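Local coordinates for protein beta-fructofuranosidase (Bifidobacterium adolescentis, PDB 6NOB) that probably hydrolyses terminal beta-fructofuranosyl residues, as from sucrose, as a member of glycoside hydrolase family 32, at residues D83-N88 / H173-L178; N133-F138 / Y142-Q147. All coordinates share one frame; numbering follows the deposited sequence.

Contact 1: residues D83-N88 / H173-L178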
loop_
_atom_site.group_PDB
_atom_site.type_symbol
_atom_site.label_atom_id
_atom_site.label_comp_id
_atom_site.label_asym_id
_atom_site.label_seq_id
_atom_site.Cartn_x
_atom_site.Cartn_y
_atom_site.Cartn_z
ATOM N N ASP A 83 20.605 11.802 -17.229
ATOM C CA ASP A 83 19.813 11.823 -18.449
ATOM C C ASP A 83 18.794 10.693 -18.407
ATOM O O ASP A 83 19.093 9.586 -17.953
ATOM C CB ASP A 83 20.708 11.685 -19.682
ATOM C CG ASP A 83 21.493 12.949 -19.984
ATOM O OD1 ASP A 83 21.196 13.994 -19.369
ATOM O OD2 ASP A 83 22.405 12.893 -20.840
ATOM N N ASP A 84 17.575 10.988 -18.862
ATOM C CA ASP A 84 16.498 10.002 -18.943
ATOM C C ASP A 84 16.243 9.362 -17.576
ATOM O O ASP A 84 16.348 8.147 -17.391
ATOM C CB ASP A 84 16.809 8.947 -20.008
ATOM C CG ASP A 84 17.025 9.556 -21.382
ATOM O OD1 ASP A 84 16.141 10.306 -21.846
ATOM O OD2 ASP A 84 18.083 9.295 -21.992
ATOM N N LEU A 85 15.909 10.222 -16.611
ATOM C CA LEU A 85 15.697 9.767 -15.242
ATOM C C LEU A 85 14.571 8.744 -15.155
ATOM O O LEU A 85 14.641 7.811 -14.346
ATOM C CB LEU A 85 15.403 10.972 -14.348
ATOM C CG LEU A 85 15.486 10.815 -12.833
ATOM C CD1 LEU A 85 16.758 10.089 -12.436
ATOM C CD2 LEU A 85 15.420 12.185 -12.180
ATOM N N LEU A 86 13.536 8.892 -15.988
ATOM C CA LEU A 86 12.411 7.964 -15.960
ATOM C C LEU A 86 12.828 6.549 -16.336
ATOM O O LEU A 86 12.212 5.577 -15.882
ATOM C CB LEU A 86 11.317 8.442 -16.910
ATOM C CG LEU A 86 10.259 9.396 -16.375
ATOM C CD1 LEU A 86 9.307 9.744 -17.504
ATOM C CD2 LEU A 86 9.511 8.777 -15.207
ATOM N N ASP A 87 13.853 6.409 -17.176
ATOM C CA ASP A 87 14.301 5.096 -17.617
ATOM C C ASP A 87 15.443 4.550 -16.775
ATOM O O ASP A 87 15.509 3.337 -16.542
ATOM C CB ASP A 87 14.733 5.152 -19.084
ATOM C CG ASP A 87 13.599 5.545 -20.012
ATOM O OD1 ASP A 87 12.483 5.003 -19.856
ATOM O OD2 ASP A 87 13.827 6.399 -20.896
ATOM N N ASN A 88 16.346 5.413 -16.314
ATOM C CA ASN A 88 17.479 4.959 -15.521
ATOM C C ASN A 88 17.188 4.947 -14.032
ATOM O O ASN A 88 17.696 4.077 -13.317
ATOM C CB ASN A 88 18.698 5.842 -15.786
ATOM C CG ASN A 88 19.165 5.758 -17.212
ATOM O OD1 ASN A 88 19.714 4.742 -17.634
ATOM N ND2 ASN A 88 18.947 6.826 -17.971
ATOM N N HIS A 173 13.285 3.026 -9.565
ATOM C CA HIS A 173 13.149 3.973 -8.463
ATOM C C HIS A 173 13.383 5.404 -8.928
ATOM O O HIS A 173 14.317 5.681 -9.684
ATOM C CB HIS A 173 14.132 3.635 -7.346
ATOM C CG HIS A 173 13.842 2.340 -6.655
ATOM N ND1 HIS A 173 12.864 2.212 -5.693
ATOM C CD2 HIS A 173 14.409 1.117 -6.781
ATOM C CE1 HIS A 173 12.838 0.965 -5.257
ATOM N NE2 HIS A 173 13.768 0.280 -5.899
ATOM N N LEU A 174 12.544 6.319 -8.444
ATOM C CA LEU A 174 12.597 7.732 -8.803
ATOM C C LEU A 174 12.891 8.571 -7.559
ATOM O O LEU A 174 12.891 8.030 -6.448
ATOM C CB LEU A 174 11.278 8.143 -9.462
ATOM C CG LEU A 174 11.084 7.562 -10.864
ATOM C CD1 LEU A 174 9.770 8.030 -11.464
ATOM C CD2 LEU A 174 12.261 7.930 -11.763
ATOM N N PRO A 175 13.168 9.870 -7.686
ATOM C CA PRO A 175 13.431 10.680 -6.490
ATOM C C PRO A 175 12.195 10.837 -5.615
ATOM O O PRO A 175 11.054 10.673 -6.055
ATOM C CB PRO A 175 13.869 12.034 -7.062
ATOM C CG PRO A 175 14.326 11.736 -8.437
ATOM C CD PRO A 175 13.443 10.630 -8.919
ATOM N N VAL A 176 12.451 11.167 -4.345
ATOM C CA VAL A 176 11.369 11.439 -3.403
ATOM C C VAL A 176 10.505 12.568 -3.941
ATOM O O VAL A 176 11.012 13.607 -4.386
ATOM C CB VAL A 176 11.940 11.768 -2.016
ATOM C CG1 VAL A 176 10.868 12.372 -1.121
ATOM C CG2 VAL A 176 12.523 10.517 -1.379
ATOM N N PHE A 177 9.189 12.367 -3.905
ATOM C CA PHE A 177 8.237 13.208 -4.621
ATOM C C PHE A 177 7.645 14.319 -3.760
ATOM O O PHE A 177 7.718 15.493 -4.135
ATOM C CB PHE A 177 7.121 12.331 -5.196
ATOM C CG PHE A 177 6.176 13.068 -6.089
ATOM C CD1 PHE A 177 6.590 13.507 -7.337
ATOM C CD2 PHE A 177 4.876 13.319 -5.687
ATOM C CE1 PHE A 177 5.725 14.187 -8.166
ATOM C CE2 PHE A 177 4.005 13.997 -6.513
ATOM C CZ PHE A 177 4.429 14.431 -7.756
ATOM N N LEU A 178 7.044 13.975 -2.623
ATOM C CA LEU A 178 6.499 14.956 -1.694
ATOM C C LEU A 178 7.108 14.737 -0.316
ATOM O O LEU A 178 7.580 13.647 0.009
ATOM C CB LEU A 178 4.969 14.877 -1.614
ATOM C CG LEU A 178 4.211 15.494 -2.790
ATOM C CD1 LEU A 178 2.799 14.940 -2.857
ATOM C CD2 LEU A 178 4.192 17.010 -2.677
#
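Leu-174 forks against the short helix 85-88, dividing its two methyls between Leu-85 and Leu-86. CD2 rests on the backbone of the first, 3.5 Å from Leu-85 O, while CD1 meets Leu-86 CD2 at 3.8 Å where the two side chains cross obliquely. The torsions explain the split: with CG opposite the carbonyl carbon (chi1 -71°), CD1 extends beyond it to reach Leu-86, and CD2 branches off to the carbonyl of Leu-85. Leu-85 makes its own side-chain contact one residue further on, its CD2 lying 3.9 Å from Pro-175 CG and a little farther from CD of the same ring. That methyl gets there because CG swings away from the backbone N of Leu-85 (chi1 -165°). Everything joining the two segments is apolar or carbon against carbonyl oxygen, so shape does the fitting.

The helix is a single turn, tied at its start by Asp-84 O, which accepts from Asp-87 N, Asn-88 N and Asn-88 ND2. The last of these, 3.0 Å away, comes from above the carbonyl plane and folds the Asn-88 amide back over the turn. Strand 72-80 widens the patch: Pro-175 also touches Tyr-78 and Ser-80, and the Tyr-78 hydroxyl is hydrogen-bonded to Val-176 N. Leu-174 packs in turn on His-162 and Val-164 of strand 159-165, and farther along Phe-177 and Leu-178 together face Trp-160 in a classic beta bulge. The arrangement is an interdomain seam: the helical turn between strands 72-80 and 91-92 of the N-terminal all-beta module rests on the outer side of the first propeller blade, where the chain departs for the second blade of the five-bladed GH32 fold.

Contact 2: residues N133-F138 / Y142-Q147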
loop_
_atom_site.group_PDB
_atom_site.type_symbol
_atom_site.label_atom_id
_atom_site.label_comp_id
_atom_site.label_asym_id
_atom_site.label_seq_id
_atom_site.Cartn_x
_atom_site.Cartn_y
_atom_site.Cartn_z
ATOM N N ASN A 133 0.132 5.251 -3.353
ATOM C CA ASN A 133 -0.505 6.515 -3.689
ATOM C C ASN A 133 -0.376 6.803 -5.179
ATOM O O ASN A 133 0.501 6.275 -5.867
ATOM C CB ASN A 133 0.101 7.692 -2.906
ATOM C CG ASN A 133 0.058 7.488 -1.403
ATOM O OD1 ASN A 133 0.954 7.930 -0.683
ATOM N ND2 ASN A 133 -0.988 6.828 -0.920
ATOM N N GLY A 134 -1.276 7.656 -5.662
ATOM C CA GLY A 134 -1.129 8.243 -6.991
ATOM C C GLY A 134 -1.053 7.239 -8.119
ATOM O O GLY A 134 -0.304 7.444 -9.082
ATOM N N LEU A 135 -1.817 6.156 -8.021
ATOM C CA LEU A 135 -1.766 5.113 -9.036
ATOM C C LEU A 135 -2.372 5.607 -10.343
ATOM O O LEU A 135 -3.478 6.157 -10.360
ATOM C CB LEU A 135 -2.499 3.865 -8.545
ATOM C CG LEU A 135 -1.896 3.268 -7.275
ATOM C CD1 LEU A 135 -2.711 2.089 -6.791
ATOM C CD2 LEU A 135 -0.455 2.859 -7.526
ATOM N N CYS A 136 -1.641 5.414 -11.437
ATOM C CA CYS A 136 -2.103 5.826 -12.755
ATOM C C CYS A 136 -1.187 5.235 -13.814
ATOM O O CYS A 136 -0.075 4.784 -13.521
ATOM C CB CYS A 136 -2.162 7.354 -12.879
ATOM S SG CYS A 136 -0.583 8.208 -12.752
ATOM N N GLN A 137 -1.691 5.203 -15.043
ATOM C CA GLN A 137 -0.866 5.012 -16.226
ATOM C C GLN A 137 -0.672 6.381 -16.860
ATOM O O GLN A 137 -1.651 7.078 -17.141
ATOM C CB GLN A 137 -1.509 4.040 -17.217
ATOM C CG GLN A 137 -0.578 3.634 -18.349
ATOM C CD GLN A 137 -1.058 2.409 -19.103
ATOM O OE1 GLN A 137 -2.256 2.124 -19.151
ATOM N NE2 GLN A 137 -0.123 1.678 -19.702
ATOM N N PHE A 138 0.582 6.776 -17.058
ATOM C CA PHE A 138 0.899 8.112 -17.547
ATOM C C PHE A 138 1.972 8.011 -18.619
ATOM O O PHE A 138 3.090 7.571 -18.336
ATOM C CB PHE A 138 1.362 9.017 -16.401
ATOM C CG PHE A 138 1.737 10.398 -16.837
ATOM C CD1 PHE A 138 0.783 11.257 -17.359
ATOM C CD2 PHE A 138 3.044 10.841 -16.723
ATOM C CE1 PHE A 138 1.127 12.533 -17.762
ATOM C CE2 PHE A 138 3.395 12.116 -17.126
ATOM C CZ PHE A 138 2.436 12.963 -17.644
ATOM N N TYR A 142 3.386 2.917 -15.867
ATOM C CA TYR A 142 2.628 2.811 -14.628
ATOM C C TYR A 142 3.404 3.501 -13.516
ATOM O O TYR A 142 4.603 3.256 -13.344
ATOM C CB TYR A 142 2.372 1.350 -14.262
ATOM C CG TYR A 142 1.640 0.562 -15.324
ATOM C CD1 TYR A 142 0.260 0.641 -15.446
ATOM C CD2 TYR A 142 2.330 -0.266 -16.201
ATOM C CE1 TYR A 142 -0.413 -0.080 -16.411
ATOM C CE2 TYR A 142 1.664 -0.991 -17.171
ATOM C CZ TYR A 142 0.292 -0.893 -17.271
ATOM O OH TYR A 142 -0.378 -1.609 -18.234
ATOM N N HIS A 143 2.723 4.359 -12.764
ATOM C CA HIS A 143 3.350 5.157 -11.722
ATOM C C HIS A 143 2.867 4.696 -10.358
ATOM O O HIS A 143 1.658 4.601 -10.119
ATOM C CB HIS A 143 3.054 6.645 -11.915
ATOM C CG HIS A 143 3.916 7.298 -12.949
ATOM N ND1 HIS A 143 5.006 8.077 -12.627
ATOM C CD2 HIS A 143 3.858 7.274 -14.302
ATOM C CE1 HIS A 143 5.576 8.513 -13.736
ATOM N NE2 HIS A 143 4.899 8.040 -14.766
ATOM N N LEU A 144 3.814 4.418 -9.469
ATOM C CA LEU A 144 3.529 3.991 -8.106
ATOM C C LEU A 144 4.171 4.985 -7.147
ATOM O O LEU A 144 5.402 5.060 -7.053
ATOM C CB LEU A 144 4.049 2.577 -7.858
ATOM C CG LEU A 144 4.075 2.078 -6.415
ATOM C CD1 LEU A 144 2.675 2.060 -5.823
ATOM C CD2 LEU A 144 4.699 0.696 -6.362
ATOM N N PHE A 145 3.343 5.760 -6.457
ATOM C CA PHE A 145 3.792 6.555 -5.325
ATOM C C PHE A 145 3.468 5.804 -4.040
ATOM O O PHE A 145 2.653 4.876 -4.030
ATOM C CB PHE A 145 3.133 7.939 -5.315
ATOM C CG PHE A 145 3.360 8.737 -6.574
ATOM C CD1 PHE A 145 2.544 8.564 -7.683
ATOM C CD2 PHE A 145 4.383 9.672 -6.643
ATOM C CE1 PHE A 145 2.751 9.302 -8.835
ATOM C CE2 PHE A 145 4.594 10.413 -7.794
ATOM C CZ PHE A 145 3.779 10.229 -8.890
ATOM N N PHE A 146 4.119 6.200 -2.949
ATOM C CA PHE A 146 3.868 5.495 -1.701
ATOM C C PHE A 146 4.256 6.346 -0.504
ATOM O O PHE A 146 5.212 7.126 -0.552
ATOM C CB PHE A 146 4.606 4.151 -1.650
ATOM C CG PHE A 146 6.074 4.235 -1.963
ATOM C CD1 PHE A 146 6.531 4.087 -3.265
ATOM C CD2 PHE A 146 7.002 4.435 -0.950
ATOM C CE1 PHE A 146 7.884 4.152 -3.554
ATOM C CE2 PHE A 146 8.357 4.494 -1.228
ATOM C CZ PHE A 146 8.799 4.356 -2.533
ATOM N N GLN A 147 3.485 6.176 0.570
ATOM C CA GLN A 147 3.823 6.746 1.864
ATOM C C GLN A 147 5.189 6.245 2.314
ATOM O O GLN A 147 5.470 5.046 2.253
ATOM C CB GLN A 147 2.755 6.360 2.885
ATOM C CG GLN A 147 1.388 6.961 2.620
ATOM C CD GLN A 147 1.345 8.447 2.910
ATOM O OE1 GLN A 147 1.115 8.860 4.043
ATOM N NE2 GLN A 147 1.565 9.259 1.882
HETATM O O HOH W 1 5.490 8.280 -17.402
#
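Asn-133 N gives Phe-145 O a short, nearly straight hydrogen bond of 2.6 Å, and Phe-145 N returns one to Asn-133 O that is more bent, 139° at the hydrogen. The Asn-133 side chain adds a third link: OD1 accepts from Gln-147 NE2 at 3.0 Å, the two side chains crossing at about a right angle, while Gln-147 NE2 also donates to Ala-194 O and Asn-133 ND2 binds Ser-196 OG. A leucine in place of Asn-133 would probably cost Gln-147 one of its two acceptors and leave Ser-196 without its amide partner. Farther along the hairpin His-143 N points almost down the carbonyl of Cys-136, 2.9 Å from its O. Between these pairs the register slips by one, a beta bulge eased by Gly-134 at positive phi. This is the innermost hairpin of the first propeller blade; its first strand carries the family's WMNDPNG motif.

A water links Phe-138 O with His-143 NE2, 2.7 Å from each, and His-143 ND1 is hydrogen-bonded to His-162. Phe-138 turns its ring edge toward the His-143 face, planes 66° apart. Across the sheet, Gln-137 has CG opposite its backbone N (chi1 -170°) and runs on extended, which lays its amide in a stack on the Tyr-142 ring, with OE1 taken by Asp-444 N. Leu-135 CD2 lies 3.7 Å from Leu-144 CD1, the two side chains running alongside.

Overall arrangement
Both contacts are buried, but contact 2 lies about 11 Å from the centre of the chain and contact 1 about 20 Å. Contact 2 joins neighbouring strands of one blade by backbone and amide hydrogen bonds; contact 1 brings together pieces of chain far apart in sequence, and of different domains, by aliphatic packing and a methyl against a backbone carbonyl. Along the chain the hairpin is nested inside the loop that contact 1 closes. The two meet in space as well: Phe-177 CG lies 3.5 Å from Phe-145 CE2, and Leu-86 CD2 approaches His-143 CE1 at 4.2 Å. His-162, touched by Leu-174, His-143 and Phe-145, makes strand 159-165 their common neighbour.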